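Local coordinates for CBS domain protein (Shewanella oneidensis, PDB 3LHH) that binds adenosine monophosphate through its pair of CBS domains, and is part of a longer membrane protein that may also bind flavin adenine dinucleotide, at residues A[48-51]-A[52-55]; A[83-86]-A[87-90]; A[124-127]-A[128-132]; A[156-159]-A[160-163]. One frame throughout, in Å; residues are numbered along the deposited sequence. Where two conformers were deposited one is given.

Interaction 1 (A[48-51]-A[52-55]). With AMP (adenosine monophosphate), chain B.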
# COMPACT_ATOMS: atom_id res chain seq x y z
N MSE A 48 -4.07 -2.84 -11.44
CA MSE A 48 -3.70 -3.34 -10.13
C MSE A 48 -2.24 -3.76 -10.04
O MSE A 48 -1.69 -4.32 -10.99
CB MSE A 48 -4.57 -4.55 -9.84
CG MSE A 48 -4.53 -5.04 -8.44
SE MSE A 48 -6.11 -6.12 -8.18
CE MSE A 48 -5.70 -7.59 -9.39
N VAL A 49 -1.62 -3.48 -8.90
CA VAL A 49 -0.39 -4.19 -8.54
C VAL A 49 -0.82 -5.51 -7.87
O VAL A 49 -1.37 -5.49 -6.78
CB VAL A 49 0.46 -3.38 -7.54
CG1 VAL A 49 1.64 -4.23 -7.04
CG2 VAL A 49 0.96 -2.06 -8.16
N PRO A 50 -0.56 -6.65 -8.53
CA PRO A 50 -0.98 -7.97 -8.03
C PRO A 50 -0.37 -8.25 -6.66
O PRO A 50 0.74 -7.81 -6.39
CB PRO A 50 -0.37 -8.95 -9.04
CG PRO A 50 0.09 -8.11 -10.21
CD PRO A 50 0.40 -6.77 -9.65
N ARG A 51 -1.07 -9.01 -5.82
CA ARG A 51 -0.55 -9.33 -4.49
C ARG A 51 0.86 -9.93 -4.49
O ARG A 51 1.61 -9.76 -3.54
CB ARG A 51 -1.50 -10.24 -3.72
CG ARG A 51 -1.75 -11.57 -4.38
CD ARG A 51 -2.71 -12.43 -3.55
NE ARG A 51 -2.06 -13.09 -2.41
CZ ARG A 51 -2.58 -13.13 -1.19
NH1 ARG A 51 -3.76 -12.55 -0.94
NH2 ARG A 51 -1.95 -13.76 -0.23
N SER A 52 1.24 -10.62 -5.56
CA SER A 52 2.58 -11.20 -5.61
C SER A 52 3.68 -10.16 -5.84
O SER A 52 4.84 -10.38 -5.51
CB SER A 52 2.67 -12.32 -6.65
OG SER A 52 2.54 -11.81 -7.96
N ASP A 53 3.30 -9.01 -6.41
CA ASP A 53 4.24 -7.93 -6.67
C ASP A 53 4.30 -6.91 -5.53
O ASP A 53 5.08 -5.97 -5.60
CB ASP A 53 3.90 -7.20 -7.98
CG ASP A 53 4.11 -8.07 -9.23
OD1 ASP A 53 4.49 -9.25 -9.09
OD2 ASP A 53 3.89 -7.56 -10.35
N ILE A 54 3.45 -7.07 -4.51
CA ILE A 54 3.43 -6.11 -3.41
C ILE A 54 4.64 -6.22 -2.50
O ILE A 54 4.94 -7.29 -1.99
CB ILE A 54 2.18 -6.26 -2.51
CG1 ILE A 54 0.91 -5.90 -3.29
CG2 ILE A 54 2.31 -5.37 -1.29
CD1 ILE A 54 -0.36 -5.96 -2.45
N VAL A 55 5.33 -5.10 -2.27
CA VAL A 55 6.46 -5.08 -1.36
C VAL A 55 5.97 -4.54 -0.03
O VAL A 55 5.43 -3.44 0.01
CB VAL A 55 7.59 -4.15 -1.89
CG1 VAL A 55 8.71 -4.05 -0.88
CG2 VAL A 55 8.10 -4.65 -3.24
P AMP B . 6.66 4.87 -6.04
O1P AMP B . 7.68 3.77 -6.30
O2P AMP B . 6.33 5.03 -4.58
O3P AMP B . 6.90 6.16 -6.79
O5' AMP B . 5.38 4.27 -6.80
C5' AMP B . 5.41 4.10 -8.22
C4' AMP B . 4.62 2.86 -8.63
O4' AMP B . 5.19 1.66 -8.08
C3' AMP B . 3.19 2.87 -8.10
O3' AMP B . 2.29 3.63 -8.93
C2' AMP B . 2.86 1.39 -8.08
O2' AMP B . 2.67 1.00 -9.44
C1' AMP B . 4.16 0.76 -7.63
N9 AMP B . 4.29 0.64 -6.15
C8 AMP B . 4.33 1.66 -5.27
N7 AMP B . 4.48 1.22 -4.00
C5 AMP B . 4.53 -0.13 -4.05
C6 AMP B . 4.69 -1.21 -3.07
N6 AMP B . 4.82 -0.96 -1.74
N1 AMP B . 4.72 -2.47 -3.54
C2 AMP B . 4.60 -2.74 -4.86
N3 AMP B . 4.45 -1.80 -5.81
C4 AMP B . 4.40 -0.50 -5.47
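V49 leans on D53 and I54 across the tight turn that leads out of strand 49-50 and lines the AMP pocket of this CBS-domain pair. D53 N closes the turn, donating to P50 O at 2.8 Å. A weaker bond, I54 N to R51 O, follows one residue on. From CB, the V49 side chain forks into two methyls with different neighbours. CG1 lies anti to the backbone N (chi1 173°), which brings it to the turn: it meets D53 CB at 3.8 Å and I54 CG1 at 4.2 Å, and it also comes within 3.9 Å of AMP N3. CG2 goes to the sugar instead, 3.7 Å from AMP O2'. A glycine in place of V49 would probably open a gap between turn and ribose and leave I54 CG1 without this apolar neighbour. The D53 carboxylate comes across the proline ring, with OD2 3.6 Å from P50 CD. Buried I54 is packed by L149 and L152 of strand 149-154 and by P79. V55 then pairs with the adenine through its main chain, while its side chain rests beside AMP N1: AMP N6 donates to V55 O at 3.1 Å, and V55 N donates to AMP N1 at 3.0 Å, almost straight at 172°.

Interaction 2 (A[83-86]-A[87-90]); sequences NNVD and DMVG
V85 and M88 are pressed together more tightly than two side chains usually are: V85 CG2 sits 3.4 Å from M88 CE, closer than ordinary van der Waals contact between carbons. The two side chains lie alongside each other and point the same way. M88, present as selenomethionine, starts anti to its own nitrogen (chi1 -159°) and then bends at both following torsions, which folds the terminal methyl back over the turn until CE is 3.3 Å from V85 O. V85 has an unusual chi1 of 103°, well off a staggered position, so the closeness may reflect strain or merely the fit of this side chain. L149 touches both side chains, while P79 and C81 pack on M88.

The backbone beneath this pair is a type I turn from N84 to D87, closed by D87 N donating to N84 O at 3.0 Å. The N84 side chain adds a second brace. Its OD1 accepts from D86 N at 2.8 Å, in the carbonyl plane and on a lone pair, which makes an Asx turn and satisfies an amide inside the bend. D86, at the turn's outer corner, spends its carboxylate on a salt bridge to R51. Past the turn, V89 and G90 both face V80 as a classic beta bulge; at the backbone angles of G90 a CB would be jammed against V89 O. The turn lies in the connection of a beta hairpin and the bulge in its second strand, where the antiparallel strands 77-81 and 88-93 pair within the first CBS domain.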
# COMPACT_ATOMS: atom_id res chain seq x y z
N ASN A 83 2.68 -11.17 9.74
CA ASN A 83 2.95 -12.50 9.21
C ASN A 83 2.77 -12.59 7.70
O ASN A 83 3.66 -13.05 6.99
CB ASN A 83 2.09 -13.57 9.91
CG ASN A 83 2.20 -13.52 11.41
OD1 ASN A 83 1.20 -13.54 12.13
ND2 ASN A 83 3.43 -13.43 11.90
N ASN A 84 1.63 -12.14 7.21
CA ASN A 84 1.38 -12.19 5.78
C ASN A 84 0.42 -11.10 5.35
O ASN A 84 -0.23 -10.46 6.17
CB ASN A 84 0.86 -13.57 5.34
CG ASN A 84 -0.50 -13.90 5.95
OD1 ASN A 84 -1.53 -13.37 5.52
ND2 ASN A 84 -0.52 -14.79 6.94
N VAL A 85 0.33 -10.94 4.05
CA VAL A 85 -0.38 -9.85 3.43
C VAL A 85 -1.90 -9.93 3.63
O VAL A 85 -2.61 -8.95 3.47
CB VAL A 85 0.03 -9.80 1.94
CG1 VAL A 85 -1.04 -10.38 1.05
CG2 VAL A 85 0.41 -8.39 1.54
N ASP A 86 -2.39 -11.10 4.03
CA ASP A 86 -3.82 -11.27 4.32
C ASP A 86 -4.17 -10.85 5.73
O ASP A 86 -5.30 -11.03 6.18
CB ASP A 86 -4.28 -12.70 4.04
CG ASP A 86 -4.35 -12.99 2.56
OD1 ASP A 86 -5.31 -12.50 1.92
OD2 ASP A 86 -3.45 -13.67 2.04
N ASP A 87 -3.20 -10.29 6.44
CA ASP A 87 -3.47 -9.65 7.72
C ASP A 87 -2.86 -8.25 7.66
O ASP A 87 -1.93 -7.94 8.40
CB ASP A 87 -2.91 -10.48 8.88
CG ASP A 87 -3.36 -9.97 10.25
OD1 ASP A 87 -4.24 -9.08 10.32
OD2 ASP A 87 -2.82 -10.47 11.26
N MSE A 88 -3.40 -7.43 6.77
CA MSE A 88 -2.91 -6.07 6.56
C MSE A 88 -3.31 -5.16 7.70
O MSE A 88 -4.47 -5.11 8.09
CB MSE A 88 -3.48 -5.50 5.26
CG MSE A 88 -2.66 -4.36 4.71
SE MSE A 88 -1.05 -5.14 4.03
CE MSE A 88 -1.80 -5.89 2.41
N VAL A 89 -2.35 -4.42 8.24
CA VAL A 89 -2.67 -3.53 9.34
C VAL A 89 -2.74 -2.06 8.90
O VAL A 89 -3.40 -1.25 9.55
CB VAL A 89 -1.68 -3.71 10.51
CG1 VAL A 89 -1.85 -2.60 11.52
CG2 VAL A 89 -1.92 -5.05 11.18
N GLY A 90 -2.08 -1.74 7.79
CA GLY A 90 -2.03 -0.37 7.27
C GLY A 90 -0.83 -0.11 6.37
O GLY A 90 -0.37 -0.99 5.65

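Interaction 3 (A[124-127]-A[128-132])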
# COMPACT_ATOMS: atom_id res chain seq x y z
N SER A 124 -16.13 -0.11 -10.42
CA SER A 124 -15.84 0.33 -11.78
C SER A 124 -14.67 1.31 -11.74
O SER A 124 -14.28 1.77 -10.67
CB SER A 124 -17.07 1.03 -12.38
OG SER A 124 -17.16 2.36 -11.91
N GLY A 125 -14.12 1.63 -12.91
CA GLY A 125 -13.06 2.62 -12.99
C GLY A 125 -13.43 3.99 -12.41
O GLY A 125 -12.63 4.60 -11.68
N MSE A 126 -14.62 4.47 -12.73
CA MSE A 126 -15.08 5.76 -12.23
C MSE A 126 -15.21 5.69 -10.72
O MSE A 126 -14.70 6.55 -10.00
CB MSE A 126 -16.44 6.15 -12.85
CG MSE A 126 -16.40 7.31 -13.84
SE MSE A 126 -15.74 9.03 -13.14
CE MSE A 126 -17.34 9.65 -12.21
N GLU A 127 -15.90 4.66 -10.25
CA GLU A 127 -16.12 4.46 -8.82
C GLU A 127 -14.80 4.42 -8.06
O GLU A 127 -14.68 4.98 -6.97
CB GLU A 127 -16.91 3.17 -8.60
CG GLU A 127 -18.27 3.17 -9.27
CD GLU A 127 -18.95 1.82 -9.24
OE1 GLU A 127 -20.15 1.76 -8.88
OE2 GLU A 127 -18.29 0.81 -9.56
N LEU A 128 -13.79 3.78 -8.64
CA LEU A 128 -12.48 3.73 -8.00
C LEU A 128 -11.85 5.14 -7.98
O LEU A 128 -11.36 5.60 -6.94
CB LEU A 128 -11.57 2.77 -8.76
CG LEU A 128 -10.20 2.53 -8.13
CD1 LEU A 128 -10.35 1.94 -6.73
CD2 LEU A 128 -9.39 1.61 -9.01
N LEU A 129 -11.86 5.80 -9.13
CA LEU A 129 -11.41 7.18 -9.24
C LEU A 129 -12.03 8.09 -8.18
O LEU A 129 -11.32 8.84 -7.49
CB LEU A 129 -11.78 7.73 -10.61
CG LEU A 129 -10.64 8.08 -11.55
CD1 LEU A 129 -9.87 6.83 -11.89
CD2 LEU A 129 -11.22 8.69 -12.79
N GLU A 130 -13.35 8.05 -8.06
CA GLU A 130 -14.04 8.86 -7.07
C GLU A 130 -13.66 8.50 -5.64
O GLU A 130 -13.57 9.38 -4.79
CB GLU A 130 -15.56 8.78 -7.22
CG GLU A 130 -16.12 9.98 -7.95
CD GLU A 130 -15.47 11.30 -7.49
OE1 GLU A 130 -15.48 11.59 -6.26
OE2 GLU A 130 -14.94 12.02 -8.36
N HIS A 131 -13.44 7.20 -5.38
CA HIS A 131 -12.97 6.77 -4.06
C HIS A 131 -11.62 7.44 -3.74
O HIS A 131 -11.41 7.93 -2.63
CB HIS A 131 -12.87 5.24 -3.95
CG HIS A 131 -12.36 4.77 -2.62
ND1 HIS A 131 -11.01 4.66 -2.33
CD2 HIS A 131 -13.01 4.42 -1.48
CE1 HIS A 131 -10.86 4.24 -1.09
NE2 HIS A 131 -12.05 4.10 -0.55
N PHE A 132 -10.71 7.48 -4.72
CA PHE A 132 -9.41 8.15 -4.52
C PHE A 132 -9.57 9.65 -4.22
O PHE A 132 -8.97 10.19 -3.29
CB PHE A 132 -8.50 7.99 -5.74
CG PHE A 132 -7.66 6.72 -5.74
CD1 PHE A 132 -7.95 5.67 -6.60
CD2 PHE A 132 -6.59 6.60 -4.88
CE1 PHE A 132 -7.18 4.51 -6.59
CE2 PHE A 132 -5.80 5.45 -4.87
CZ PHE A 132 -6.10 4.41 -5.74
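L128 N donates to S124 O at 2.9 Å, the first of four backbone bonds that wind up the start of helix 125-135. L129 N follows with G125 O at 2.9 Å. E130 N reaches M126 O at 2.8 Å, and H131 N takes E127 O at 3.0 Å. F132 N continues the series with L128 O.

Ahead of these, the amides of the first turn have no preceding helical carbonyls to use, and a capping box steps in. S124, at the N-cap, offers its OG to E127 N at 3.1 Å and a nearly straight 168°. The return bond, from S124 N to E127 OE2, completes the box; because E127 was modelled in two conformers and the distance is very short, its exact geometry is uncertain. The capped helix is the middle element of a beta-alpha-beta unit, between strands 117-120 and 139-143 of the second CBS domain.

Farther along, the polar end of E130 is taken by a salt bridge to R133, and the carbonyls of E130 and H131 also accept from the hydroxyls of T134 and T135. Between the bonds, the L129 side chain is set close over the backbone: CB is 3.2 Å from M126 O, and CD1 is 3.6 Å from G125 O. With CG anti to the backbone N (chi1 -175°), L128 packs on V153 and on M158 of helix 155-163, while H131 packs against N117, V119 and V140.

Interaction 4 (A[156-159]-A[160-163]). With AMP (adenosine monophosphate), chain B.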
# COMPACT_ATOMS: atom_id res chain seq x y z
N GLN A 156 -1.16 7.26 -8.33
CA GLN A 156 -0.20 7.45 -9.41
C GLN A 156 -0.57 6.62 -10.62
O GLN A 156 -0.62 7.11 -11.75
CB GLN A 156 1.21 7.07 -8.94
CG GLN A 156 2.21 8.21 -8.93
CD GLN A 156 3.29 8.07 -10.00
OE1 GLN A 156 4.19 7.23 -9.89
NE2 GLN A 156 3.21 8.90 -11.03
N ASP A 157 -0.82 5.33 -10.39
CA ASP A 157 -1.18 4.44 -11.47
C ASP A 157 -2.52 4.81 -12.08
O ASP A 157 -2.74 4.66 -13.27
CB ASP A 157 -1.20 2.99 -10.99
CG ASP A 157 0.19 2.43 -10.79
OD1 ASP A 157 1.15 3.08 -11.25
OD2 ASP A 157 0.34 1.34 -10.19
N MSE A 158 -3.42 5.28 -11.23
CA MSE A 158 -4.72 5.74 -11.70
C MSE A 158 -4.62 6.97 -12.60
O MSE A 158 -5.33 7.06 -13.60
CB MSE A 158 -5.63 6.04 -10.51
CG MSE A 158 -6.25 4.79 -9.94
SE MSE A 158 -7.88 4.30 -10.89
CE MSE A 158 -7.31 4.49 -12.75
N MSE A 159 -3.73 7.90 -12.25
CA MSE A 159 -3.53 9.09 -13.07
C MSE A 159 -2.79 8.79 -14.36
O MSE A 159 -3.11 9.35 -15.41
CB MSE A 159 -2.78 10.16 -12.29
CG MSE A 159 -3.66 10.84 -11.26
SE MSE A 159 -2.68 12.20 -10.29
CE MSE A 159 -0.98 11.29 -9.93
N ASP A 160 -1.80 7.91 -14.29
CA ASP A 160 -1.08 7.52 -15.49
C ASP A 160 -2.04 6.90 -16.49
O ASP A 160 -1.92 7.11 -17.69
CB ASP A 160 0.05 6.54 -15.18
CG ASP A 160 1.17 7.19 -14.40
OD1 ASP A 160 1.15 8.42 -14.21
OD2 ASP A 160 2.09 6.45 -13.99
N ALA A 161 -3.00 6.14 -15.99
CA ALA A 161 -3.92 5.45 -16.89
C ALA A 161 -4.91 6.44 -17.53
O ALA A 161 -5.32 6.27 -18.68
CB ALA A 161 -4.64 4.34 -16.17
N LEU A 162 -5.27 7.48 -16.79
CA LEU A 162 -6.15 8.51 -17.33
C LEU A 162 -5.44 9.36 -18.38
O LEU A 162 -6.04 9.70 -19.41
CB LEU A 162 -6.66 9.41 -16.21
CG LEU A 162 -8.18 9.54 -16.13
CD1 LEU A 162 -8.78 9.62 -17.51
CD2 LEU A 162 -8.73 8.34 -15.41
N THR A 163 -4.19 9.72 -18.12
CA THR A 163 -3.48 10.68 -18.96
C THR A 163 -2.66 10.01 -20.06
O THR A 163 -1.99 10.68 -20.85
CB THR A 163 -2.56 11.61 -18.14
OG1 THR A 163 -1.56 10.84 -17.47
CG2 THR A 163 -3.37 12.38 -17.11
P AMP B . 6.66 4.87 -6.04
O1P AMP B . 7.68 3.77 -6.30
O2P AMP B . 6.33 5.03 -4.58
O3P AMP B . 6.90 6.16 -6.79
O5' AMP B . 5.38 4.27 -6.80
C5' AMP B . 5.41 4.10 -8.22
C4' AMP B . 4.62 2.86 -8.63
O4' AMP B . 5.19 1.66 -8.08
C3' AMP B . 3.19 2.87 -8.10
O3' AMP B . 2.29 3.63 -8.93
C2' AMP B . 2.86 1.39 -8.08
O2' AMP B . 2.67 1.00 -9.44
C1' AMP B . 4.16 0.76 -7.63
N9 AMP B . 4.29 0.64 -6.15
C8 AMP B . 4.33 1.66 -5.27
N7 AMP B . 4.48 1.22 -4.00
C5 AMP B . 4.53 -0.13 -4.05
C6 AMP B . 4.69 -1.21 -3.07
N6 AMP B . 4.82 -0.96 -1.74
N1 AMP B . 4.72 -2.47 -3.54
C2 AMP B . 4.60 -2.74 -4.86
N3 AMP B . 4.45 -1.80 -5.81
C4 AMP B . 4.40 -0.50 -5.47
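D157, whose O accepts from A161 N at 3.1 Å one turn on, puts its carboxylate on the ribose of AMP from the first turn of helix 155-163, in the second CBS domain. The two oxygens divide the sugar: AMP O3' donates to OD1 at 2.6 Å and AMP O2' to OD2 at a very short 2.5 Å. With CG beside the backbone N (chi1 -75°), both oxygens are presented to the diol at once. With an asparagine in place of D157, one ribose hydroxyl would probably face an NH2 group instead of an acceptor, and the negative charge would be lost.

Besides the A161 bond, the D157 backbone is held at its N, which donates to the hydroxyl of T154, itself bonded to AMP. The helix then continues: D160 N anchors to Q156 O at 2.9 Å, and D160 OD2 lies 4.4 Å from D157 OD1, a like charge that might raise the pKa of the D157 carboxylate slightly. On the buried side, M158, a selenomethionine, brings CE to 4.3 Å from A161 CB, and L47 touches both. Farther on, M159 O is gripped twice by T163, through its N at 2.9 Å and its OG1 at 3.0 Å.

All four contacts lie toward the surface, each with one buried residue among those that touch: I54, V85, L128 and M158. Interactions 1 and 2 are turns fastened by a salt bridge, R51 NH2 to D86 OD2 at 2.7 Å; interactions 3 and 4 are helical turns of the second CBS domain, joined by apolar packing, L129 CD1 lying 3.4 Å from M158 SE. AMP connects the two groups. Interaction 1 takes its base mainly with backbone atoms, interaction 4 its ribose with a carboxylate, and V49 CG2 touches D157 OD2 between them. Interactions 2 and 3 do not touch the nucleotide: one is a hairpin turn, the other a helix start, their centres about 24 Å apart.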